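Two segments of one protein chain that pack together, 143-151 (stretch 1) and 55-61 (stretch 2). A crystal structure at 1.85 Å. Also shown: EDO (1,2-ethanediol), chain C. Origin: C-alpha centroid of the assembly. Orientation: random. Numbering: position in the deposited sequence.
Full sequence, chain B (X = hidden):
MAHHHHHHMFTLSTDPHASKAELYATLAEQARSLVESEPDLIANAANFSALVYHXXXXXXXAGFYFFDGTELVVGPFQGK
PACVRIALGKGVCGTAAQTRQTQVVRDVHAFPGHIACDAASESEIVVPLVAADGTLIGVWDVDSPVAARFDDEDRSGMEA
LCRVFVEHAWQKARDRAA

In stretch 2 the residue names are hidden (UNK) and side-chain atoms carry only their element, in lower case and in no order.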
# COMPACT_ATOMS: atom_id res chain seq x y z
N ASP B 143 0.16 11.85 7.65
CA ASP B 143 0.92 12.28 8.80
C ASP B 143 2.28 12.83 8.38
O ASP B 143 2.84 12.41 7.36
CB ASP B 143 1.10 11.13 9.80
CG ASP B 143 -0.22 10.60 10.31
OD1 ASP B 143 -0.69 11.11 11.34
OD2 ASP B 143 -0.81 9.71 9.66
N SER B 144 2.80 13.73 9.19
CA SER B 144 4.12 14.32 8.99
C SER B 144 4.88 14.27 10.30
O SER B 144 4.27 14.40 11.37
CB SER B 144 4.00 15.78 8.53
OG SER B 144 5.25 16.45 8.54
N PRO B 145 6.20 14.07 10.26
CA PRO B 145 7.00 14.17 11.49
C PRO B 145 7.35 15.60 11.87
O PRO B 145 8.06 15.80 12.86
CB PRO B 145 8.27 13.37 11.14
CG PRO B 145 8.42 13.53 9.66
CD PRO B 145 7.02 13.69 9.09
N VAL B 146 6.86 16.58 11.12
CA VAL B 146 7.13 18.00 11.36
C VAL B 146 5.88 18.66 11.92
O VAL B 146 4.77 18.41 11.43
CB VAL B 146 7.60 18.69 10.07
CG1 VAL B 146 7.76 20.19 10.29
CG2 VAL B 146 8.91 18.09 9.58
N ALA B 147 6.06 19.49 12.94
CA ALA B 147 4.93 20.20 13.53
C ALA B 147 4.30 21.16 12.52
O ALA B 147 5.00 21.84 11.76
CB ALA B 147 5.38 20.96 14.77
N ALA B 148 2.96 21.20 12.50
CA ALA B 148 2.20 22.13 11.66
C ALA B 148 2.59 22.03 10.19
O ALA B 148 2.73 23.04 9.49
CB ALA B 148 2.34 23.56 12.17
N ARG B 149 2.77 20.80 9.70
CA ARG B 149 3.06 20.61 8.28
C ARG B 149 1.87 20.96 7.40
O ARG B 149 2.05 21.37 6.24
CB ARG B 149 3.52 19.17 8.04
CG ARG B 149 3.40 18.65 6.60
CD ARG B 149 4.51 19.17 5.71
NE ARG B 149 4.49 18.57 4.38
CZ ARG B 149 3.73 19.00 3.37
NH1 ARG B 149 2.91 20.03 3.55
NH2 ARG B 149 3.78 18.39 2.19
N PHE B 150 0.64 20.82 7.91
CA PHE B 150 -0.57 20.99 7.12
C PHE B 150 -1.32 22.25 7.56
O PHE B 150 -1.64 22.41 8.74
CB PHE B 150 -1.48 19.77 7.24
CG PHE B 150 -0.79 18.47 6.95
CD1 PHE B 150 -0.42 18.13 5.66
CD2 PHE B 150 -0.49 17.58 7.98
CE1 PHE B 150 0.22 16.94 5.39
CE2 PHE B 150 0.16 16.38 7.72
CZ PHE B 150 0.52 16.06 6.43
N ASP B 151 -1.60 23.13 6.60
CA ASP B 151 -2.40 24.33 6.81
C ASP B 151 -3.70 24.21 6.03
O ASP B 151 -4.01 23.16 5.45
CB ASP B 151 -1.60 25.58 6.44
CG ASP B 151 -1.10 25.56 4.99
OD1 ASP B 151 -1.81 25.03 4.10
OD2 ASP B 151 -0.00 26.10 4.75
N UNK B 55 4.65 12.23 -3.77
CA UNK B 55 4.60 13.54 -4.41
C UNK B 55 4.72 14.71 -3.44
O UNK B 55 5.06 15.81 -3.88
c UNK B 55 3.31 13.69 -5.22
o UNK B 55 3.19 12.63 -6.16
N UNK B 56 4.45 14.50 -2.15
CA UNK B 56 4.56 15.56 -1.15
C UNK B 56 5.71 15.28 -0.20
O UNK B 56 5.95 14.12 0.18
c UNK B 56 3.25 15.70 -0.37
c UNK B 56 2.00 15.81 -1.26
c UNK B 56 1.94 17.14 -1.98
c UNK B 56 0.76 15.62 -0.44
N UNK B 57 6.44 16.32 0.18
CA UNK B 57 7.61 16.13 1.03
C UNK B 57 7.19 16.14 2.50
O UNK B 57 6.07 16.51 2.85
o UNK B 57 9.29 19.30 1.65
c UNK B 57 8.67 17.19 0.75
o UNK B 57 7.15 18.86 1.52
c UNK B 57 8.34 18.55 1.35
N UNK B 58 8.11 15.70 3.36
CA UNK B 58 7.93 15.76 4.81
C UNK B 58 6.69 15.00 5.27
O UNK B 58 5.90 15.49 6.08
c UNK B 58 7.89 17.21 5.28
n UNK B 58 7.64 21.78 6.32
n UNK B 58 6.33 21.79 4.43
n UNK B 58 7.92 20.14 4.71
c UNK B 58 9.15 18.01 4.99
c UNK B 58 7.30 21.24 5.15
c UNK B 58 8.99 19.46 5.43
N UNK B 59 6.51 13.78 4.74
CA UNK B 59 5.43 12.89 5.14
C UNK B 59 6.01 11.61 5.74
O UNK B 59 7.09 11.16 5.35
c UNK B 59 3.04 14.51 4.24
c UNK B 59 3.79 13.64 3.24
c UNK B 59 4.53 12.52 3.96
c UNK B 59 2.82 13.04 2.23
N UNK B 60 5.28 11.01 6.69
CA UNK B 60 5.68 9.72 7.22
C UNK B 60 4.56 8.68 7.18
O UNK B 60 4.81 7.52 7.52
c UNK B 60 6.20 9.86 8.66
n UNK B 60 4.98 9.44 10.70
c UNK B 60 5.13 10.24 9.65
o UNK B 60 4.44 11.25 9.49
N UNK B 61 3.36 9.04 6.75
CA UNK B 61 2.28 8.07 6.60
C UNK B 61 1.24 8.66 5.67
O UNK B 61 0.99 9.87 5.72
c UNK B 61 1.07 6.33 8.04
c UNK B 61 -0.34 4.52 8.01
c UNK B 61 -2.60 5.83 7.13
c UNK B 61 -1.51 3.79 7.85
c UNK B 61 -2.63 4.45 7.40
c UNK B 61 -1.43 6.57 7.31
c UNK B 61 -0.27 5.91 7.75
n UNK B 61 0.90 4.12 8.44
c UNK B 61 1.74 5.21 8.46
c UNK B 61 1.64 7.73 7.95
C1 EDO C . 7.47 11.01 1.95
O1 EDO C . 7.56 12.42 2.18
C2 EDO C . 8.26 10.63 0.70
O2 EDO C . 7.79 11.42 -0.40
O HOH W 1 3.67 23.17 4.49

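Position 55 carries two side-chain atoms, one carbon and then one oxygen, and reaches nothing on stretch 1. A single carbon ending in a hydroxyl is serine, Ser-55.

Position 56 has four carbons, forked at the second, with no heteroatom: the leucine skeleton. Its CB lies 3.8 Å from Arg-149 NH2, at the edge of the guanidinium. This is Leu-56.

At position 57 the second of two carbons bears two oxygens, a carboxylate on a short stem, which identifies Asp-57. Its backbone O receives a fork of hydrogen bonds from Arg-149, with both NE and NH2 at 3.0 Å from Asp-57 O. The carboxylate adds a salt bridge, Asp-57 OD1 to Arg-149 NH2 at 3.5 Å; because the oxygen stands well out of the guanidinium plane, this is attraction of charge without a directed N-H.

Position 58 shows three carbons, a nitrogen, then a carbon carrying two more nitrogens. That guanidinium makes it Arg-58. Its NH2 lies over one face of the Arg-149 guanidinium, 3.7 Å from Arg-149 NE, so two like charges come close. A water links them further, accepting a weak hydrogen bond from Arg-58 NH2 (3.0 Å) and donating one to Arg-149 O (3.0 Å). Ser-144 OG donates to Arg-58 O at 2.7 Å and accepts from Val-146 N at 3.0 Å, so one hydroxyl ties its own loop to the partner backbone.

Position 59 again has four carbons forked at the second: Leu-59. Its CA-to-CB bond points away overall, yet CD2 comes within 3.7 Å of Phe-150 CZ, at the ring edge. On the backbone, Leu-59 N donates to O1 of the ethanediol at 3.1 Å.

Position 60 has two carbons, the second holding one oxygen and one nitrogen, hence Asn-60. Its amide is probably turned over in the model, so the evidence rests on the backbone: Asn-60 N donates to Asp-143 O at 2.9 Å and 170°.

Position 61 presents one carbon followed by fused five- and six-membered rings of eight carbons and one nitrogen, the indole of Trp-61. Its CB is 3.6 Å from Asp-143 OD2, while the ring leads away.

The contact buries 553 Å² in total. At one end, Asp-143 N donates to Trp-61 O (2.9 Å, 167°) within an antiparallel bridge that places both side chains on the same sheet face. Beyond it, Ser-144 and Arg-149 continue the attachment through backbone carbonyls of stretch 2, with Leu-59 and Phe-150 supplying an apolar touch.

Stretch 2 (55-61) SLDRLNW
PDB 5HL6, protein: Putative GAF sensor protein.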